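Local coordinates for protein-disulfide isomerase (Novosphingobium aromaticivorans, PDB 3GMF) that probably acts as a thiol-disulfide oxidoreductase or disulfide isomerase with a thioredoxin-like fold, at residues 170-175 / 180-185; 105-110 / 117-122. All coordinates share one frame; numbering follows the deposited sequence.

Interaction 1: 170-175 / 180-185; sequences PSFMID and AGTHDW
The carbonyl oxygen of Pro170 receives the imidazole ND1 of His183 at 2.9 Å, with an N-H...O angle of 153° and the oxygen almost in the ring plane. A CA-H...O contact from His183 CA, at 3.4 Å, reaches the same oxygen. With CG beside its own backbone N (chi1 -51°), the imidazole turns an edge to the strand, and Ser171 OG lies in its plane, 3.2 Å from CE1; that hydroxyl is hydrogen-bonded to Gly168 O. The ring of Phe172 presents its CD2 edge to Thr182 O at 3.4 Å, while Thr182 CG2 packs against CD2 at 3.9 Å, the two side chains crossing at about a right angle. One water accepts from Phe172 N and donates to Thr182 O. Cutting Phe172 back to an alanine would probably leave Thr182 CG2 without its aromatic partner and open a gap beside Phe33 and Leu188. Pro170 follows a cis peptide, the cis-proline of thioredoxin folds, and its ring touches Cys30 of a probable CxxC motif. With ND1-H as donor to Pro170 O, the imidazole ties the backbone at this cis-proline to the loop where Asp184 N-caps helix 185-196.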
loop_
_atom_site.group_PDB
_atom_site.type_symbol
_atom_site.label_atom_id
_atom_site.label_comp_id
_atom_site.label_asym_id
_atom_site.label_seq_id
_atom_site.Cartn_x
_atom_site.Cartn_y
_atom_site.Cartn_z
ATOM N N PRO A 170 -8.496 0.311 -5.412
ATOM C CA PRO A 170 -7.646 -0.877 -5.520
ATOM C C PRO A 170 -8.011 -1.620 -6.797
ATOM O O PRO A 170 -9.138 -1.471 -7.295
ATOM C CB PRO A 170 -8.066 -1.725 -4.301
ATOM C CG PRO A 170 -9.482 -1.349 -4.078
ATOM C CD PRO A 170 -9.523 0.138 -4.365
ATOM N N SER A 171 -7.061 -2.374 -7.331
ATOM C CA SER A 171 -7.360 -3.313 -8.409
ATOM C C SER A 171 -6.819 -4.677 -8.010
ATOM O O SER A 171 -5.960 -4.778 -7.125
ATOM C CB SER A 171 -6.749 -2.843 -9.734
ATOM O OG SER A 171 -7.388 -1.664 -10.212
ATOM N N PHE A 172 -7.299 -5.729 -8.679
ATOM C CA PHE A 172 -7.023 -7.091 -8.235
ATOM C C PHE A 172 -6.743 -8.012 -9.400
ATOM O O PHE A 172 -7.308 -7.836 -10.467
ATOM C CB PHE A 172 -8.227 -7.627 -7.438
ATOM C CG PHE A 172 -8.635 -6.730 -6.309
ATOM C CD1 PHE A 172 -7.876 -6.702 -5.137
ATOM C CD2 PHE A 172 -9.748 -5.896 -6.428
ATOM C CE1 PHE A 172 -8.221 -5.847 -4.107
ATOM C CE2 PHE A 172 -10.122 -5.038 -5.368
ATOM C CZ PHE A 172 -9.369 -5.038 -4.222
ATOM N N MET A 173 -5.866 -8.990 -9.176
ATOM C CA MET A 173 -5.770 -10.144 -10.082
ATOM C C MET A 173 -5.958 -11.446 -9.319
ATOM O O MET A 173 -5.543 -11.574 -8.159
ATOM C CB MET A 173 -4.440 -10.244 -10.880
ATOM C CG MET A 173 -3.593 -8.999 -11.133
ATOM S SD MET A 173 -2.232 -9.499 -12.286
ATOM C CE MET A 173 -3.124 -9.584 -13.816
ATOM N N ILE A 174 -6.603 -12.417 -9.963
ATOM C CA ILE A 174 -6.664 -13.762 -9.386
ATOM C C ILE A 174 -6.050 -14.705 -10.402
ATOM O O ILE A 174 -6.421 -14.691 -11.586
ATOM C CB ILE A 174 -8.088 -14.211 -8.984
ATOM C CG1 ILE A 174 -8.660 -13.333 -7.866
ATOM C CG2 ILE A 174 -8.061 -15.654 -8.503
ATOM C CD1 ILE A 174 -10.089 -13.655 -7.499
ATOM N N ASP A 175 -5.054 -15.464 -9.942
ATOM C CA ASP A 175 -4.355 -16.445 -10.761
ATOM C C ASP A 175 -3.980 -15.866 -12.140
ATOM O O ASP A 175 -4.252 -16.474 -13.172
ATOM C CB ASP A 175 -5.188 -17.746 -10.861
ATOM C CG ASP A 175 -5.579 -18.321 -9.480
ATOM O OD1 ASP A 175 -4.887 -18.034 -8.471
ATOM O OD2 ASP A 175 -6.577 -19.080 -9.405
ATOM N N ALA A 180 -11.617 -7.178 -14.291
ATOM C CA ALA A 180 -12.451 -6.071 -14.785
ATOM C C ALA A 180 -13.559 -5.684 -13.799
ATOM O O ALA A 180 -14.130 -6.550 -13.129
ATOM C CB ALA A 180 -13.071 -6.430 -16.143
ATOM N N GLY A 181 -13.832 -4.380 -13.698
ATOM C CA GLY A 181 -14.939 -3.843 -12.898
ATOM C C GLY A 181 -14.926 -4.155 -11.408
ATOM O O GLY A 181 -15.945 -4.030 -10.732
ATOM N N THR A 182 -13.754 -4.517 -10.889
ATOM C CA THR A 182 -13.645 -5.032 -9.530
ATOM C C THR A 182 -12.701 -4.119 -8.756
ATOM O O THR A 182 -11.461 -4.229 -8.871
ATOM C CB THR A 182 -13.106 -6.481 -9.557
ATOM O OG1 THR A 182 -13.942 -7.278 -10.412
ATOM C CG2 THR A 182 -13.060 -7.079 -8.133
ATOM N N HIS A 183 -13.288 -3.191 -7.998
ATOM C CA HIS A 183 -12.504 -2.214 -7.233
ATOM C C HIS A 183 -12.960 -2.001 -5.791
ATOM O O HIS A 183 -12.674 -0.966 -5.196
ATOM C CB HIS A 183 -12.412 -0.891 -8.003
ATOM C CG HIS A 183 -11.946 -1.072 -9.412
ATOM N ND1 HIS A 183 -10.628 -1.323 -9.733
ATOM C CD2 HIS A 183 -12.631 -1.110 -10.576
ATOM C CE1 HIS A 183 -10.517 -1.467 -11.043
ATOM N NE2 HIS A 183 -11.719 -1.348 -11.578
ATOM N N ASP A 184 -13.645 -3.001 -5.225
ATOM C CA ASP A 184 -14.058 -2.938 -3.818
ATOM C C ASP A 184 -14.363 -4.344 -3.314
ATOM O O ASP A 184 -14.364 -5.296 -4.094
ATOM C CB ASP A 184 -15.256 -1.977 -3.618
ATOM C CG ASP A 184 -16.547 -2.430 -4.305
ATOM O OD1 ASP A 184 -16.659 -3.550 -4.846
ATOM O OD2 ASP A 184 -17.500 -1.624 -4.289
ATOM N N TRP A 185 -14.610 -4.467 -2.014
ATOM C CA TRP A 185 -14.838 -5.786 -1.418
ATOM C C TRP A 185 -16.126 -6.444 -1.923
ATOM O O TRP A 185 -16.176 -7.656 -2.160
ATOM C CB TRP A 185 -14.810 -5.660 0.104
ATOM C CG TRP A 185 -14.987 -6.942 0.843
ATOM C CD1 TRP A 185 -15.846 -7.171 1.881
ATOM C CD2 TRP A 185 -14.251 -8.162 0.648
ATOM N NE1 TRP A 185 -15.714 -8.468 2.331
ATOM C CE2 TRP A 185 -14.748 -9.102 1.593
ATOM C CE3 TRP A 185 -13.253 -8.567 -0.247
ATOM C CZ2 TRP A 185 -14.259 -10.414 1.677
ATOM C CZ3 TRP A 185 -12.771 -9.878 -0.175
ATOM C CH2 TRP A 185 -13.276 -10.787 0.790
HETATM O O HOH W 1 -9.411 -4.953 -10.491
#

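Interaction 2: 105-110 / 117-122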
loop_
_atom_site.group_PDB
_atom_site.type_symbol
_atom_site.label_atom_id
_atom_site.label_comp_id
_atom_site.label_asym_id
_atom_site.label_seq_id
_atom_site.Cartn_x
_atom_site.Cartn_y
_atom_site.Cartn_z
ATOM N N ARG A 105 1.745 22.845 -0.935
ATOM C CA ARG A 105 1.669 21.820 -1.998
ATOM C C ARG A 105 2.845 21.892 -2.948
ATOM O O ARG A 105 3.316 20.865 -3.438
ATOM C CB ARG A 105 0.395 21.986 -2.795
ATOM C CG ARG A 105 -0.831 21.653 -2.026
ATOM C CD ARG A 105 -2.086 22.065 -2.804
ATOM N NE ARG A 105 -3.216 22.020 -1.886
ATOM C CZ ARG A 105 -3.817 20.913 -1.465
ATOM N NH1 ARG A 105 -3.413 19.712 -1.885
ATOM N NH2 ARG A 105 -4.794 21.018 -0.577
ATOM N N GLN A 106 3.339 23.105 -3.182
ATOM C CA GLN A 106 4.480 23.341 -4.076
ATOM C C GLN A 106 5.693 22.495 -3.685
ATOM O O GLN A 106 6.444 21.989 -4.540
ATOM C CB GLN A 106 4.864 24.831 -4.070
ATOM C CG GLN A 106 3.860 25.768 -4.764
ATOM C CD GLN A 106 3.763 25.587 -6.290
ATOM O OE1 GLN A 106 4.618 24.950 -6.927
ATOM N NE2 GLN A 106 2.716 26.167 -6.880
ATOM N N ARG A 107 5.887 22.351 -2.386
ATOM C CA ARG A 107 7.035 21.600 -1.865
ATOM C C ARG A 107 6.923 20.084 -2.071
ATOM O O ARG A 107 7.932 19.382 -2.014
ATOM C CB ARG A 107 7.219 21.912 -0.383
ATOM C CG ARG A 107 7.583 23.370 -0.091
ATOM C CD ARG A 107 6.910 23.907 1.177
ATOM N NE ARG A 107 7.193 23.163 2.406
ATOM C CZ ARG A 107 6.356 22.296 2.982
ATOM N NH1 ARG A 107 6.717 21.683 4.112
ATOM N NH2 ARG A 107 5.170 22.020 2.421
ATOM N N TRP A 108 5.713 19.566 -2.311
ATOM C CA TRP A 108 5.573 18.125 -2.514
ATOM C C TRP A 108 5.995 17.699 -3.911
ATOM O O TRP A 108 6.223 16.514 -4.154
ATOM C CB TRP A 108 4.130 17.651 -2.280
ATOM C CG TRP A 108 3.483 18.126 -0.984
ATOM C CD1 TRP A 108 4.099 18.545 0.165
ATOM C CD2 TRP A 108 2.080 18.156 -0.730
ATOM N NE1 TRP A 108 3.158 18.864 1.122
ATOM C CE2 TRP A 108 1.904 18.637 0.601
ATOM C CE3 TRP A 108 0.951 17.842 -1.502
ATOM C CZ2 TRP A 108 0.645 18.793 1.174
ATOM C CZ3 TRP A 108 -0.308 18.000 -0.937
ATOM C CH2 TRP A 108 -0.450 18.491 0.397
ATOM N N PHE A 109 6.055 18.661 -4.836
ATOM C CA PHE A 109 6.089 18.311 -6.276
ATOM C C PHE A 109 7.259 18.912 -7.006
ATOM O O PHE A 109 7.302 18.878 -8.241
ATOM C CB PHE A 109 4.794 18.733 -7.006
ATOM C CG PHE A 109 3.574 18.014 -6.534
ATOM C CD1 PHE A 109 3.379 16.671 -6.809
ATOM C CD2 PHE A 109 2.619 18.687 -5.791
ATOM C CE1 PHE A 109 2.247 16.002 -6.352
ATOM C CE2 PHE A 109 1.510 18.034 -5.323
ATOM C CZ PHE A 109 1.308 16.691 -5.606
ATOM N N ASN A 110 8.194 19.451 -6.234
ATOM C CA ASN A 110 9.327 20.227 -6.726
ATOM C C ASN A 110 10.544 19.984 -5.854
ATOM O O ASN A 110 10.412 19.655 -4.675
ATOM C CB ASN A 110 8.996 21.720 -6.721
ATOM C CG ASN A 110 8.009 22.086 -7.793
ATOM O OD1 ASN A 110 8.301 21.941 -8.987
ATOM N ND2 ASN A 110 6.814 22.526 -7.385
ATOM N N THR A 117 10.369 14.629 0.129
ATOM C CA THR A 117 9.981 13.557 1.044
ATOM C C THR A 117 9.982 14.054 2.496
ATOM O O THR A 117 9.070 13.754 3.270
ATOM C CB THR A 117 10.888 12.307 0.849
ATOM O OG1 THR A 117 10.723 11.826 -0.502
ATOM C CG2 THR A 117 10.523 11.186 1.796
ATOM N N ARG A 118 10.997 14.849 2.825
ATOM C CA ARG A 118 11.102 15.468 4.141
ATOM C C ARG A 118 9.962 16.464 4.387
ATOM O O ARG A 118 9.400 16.467 5.479
ATOM C CB ARG A 118 12.466 16.129 4.319
ATOM C CG ARG A 118 13.572 15.143 4.695
ATOM C CD ARG A 118 14.823 15.878 5.199
ATOM N NE ARG A 118 15.769 16.171 4.122
ATOM C CZ ARG A 118 15.888 17.349 3.509
ATOM N NH1 ARG A 118 16.782 17.498 2.539
ATOM N NH2 ARG A 118 15.123 18.381 3.857
ATOM N N ALA A 119 9.615 17.261 3.371
ATOM C CA ALA A 119 8.518 18.247 3.458
ATOM C C ALA A 119 7.186 17.557 3.695
ATOM O O ALA A 119 6.375 17.978 4.537
ATOM C CB ALA A 119 8.452 19.093 2.191
ATOM N N ILE A 120 6.962 16.472 2.951
ATOM C CA ILE A 120 5.741 15.699 3.094
ATOM C C ILE A 120 5.649 15.056 4.484
ATOM O O ILE A 120 4.597 15.114 5.139
ATOM C CB ILE A 120 5.646 14.621 1.995
ATOM C CG1 ILE A 120 5.388 15.297 0.649
ATOM C CG2 ILE A 120 4.521 13.629 2.293
ATOM C CD1 ILE A 120 5.529 14.328 -0.575
ATOM N N ALA A 121 6.737 14.424 4.908
ATOM C CA ALA A 121 6.754 13.748 6.215
ATOM C C ALA A 121 6.471 14.765 7.331
ATOM O O ALA A 121 5.807 14.446 8.322
ATOM C CB ALA A 121 8.053 13.070 6.437
ATOM N N SER A 122 6.973 15.986 7.146
ATOM C CA SER A 122 6.692 17.072 8.076
ATOM C C SER A 122 5.220 17.488 8.059
ATOM O O SER A 122 4.542 17.467 9.103
ATOM C CB SER A 122 7.585 18.275 7.790
ATOM O OG SER A 122 7.422 19.247 8.806
#
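Ala119 CB sits over one face of the Arg107 guanidinium, 3.7 Å from NH1 and displaced toward the rim of the group. The same methyl lies 4.0 Å from Arg107 CB, so the arginine touches it at both ends of its side chain, whose bends at chi2 and chi3 fold the guanidinium back over the alanine. Alongside, Ile120 CG1 approaches Trp108 CD1 obliquely at 3.5 Å, and Ile120 CD1 reaches Trp108 CB at 4.0 Å; the two side chains cross at about a right angle. The pairing joins the type I turn Gln106-Phe109, which follows on from helix 102-106, to helix 113-123, within the helical part of a thioredoxin-like fold. Asp123 OD2 grips both turn residues, in a salt bridge with Arg107 NH2 and by accepting from Trp108 NE1, and so probably fixes how they sit. Arg107 NH2 also donates to Gln104 O, a second restraint on the guanidinium. Arg105 CA lies 3.9 Å above the indole plane, over its centre, while Phe124 meets the same ring with planes inclined by about 50°. Farther out, Pro62 and Thr66 of helix 62-73 touch Ile120, and Asn110 ND2 donates to Gln106 O at 2.9 Å.

How the interactions relate
Interaction 2 closes before interaction 1 opens, so the two follow in series along the chain. Their centres are about 31 Å apart and their nearest atoms about 19 Å, on opposite sides of the chain's centre, and they do not touch. The 105-110 and 117-122 segments belong to the run of helices between strand 51-57 and strand 171-174; the disulfide Cys73-Cys143 ties two helices of that run, 62-73 and 137-144, which also border interaction 2. Interaction 1 instead joins strand 171-174 of the mixed sheet to the loop leading into helix 185-196, beside the probable CxxC site. One contact thus packs the helical region, the other the thioredoxin core.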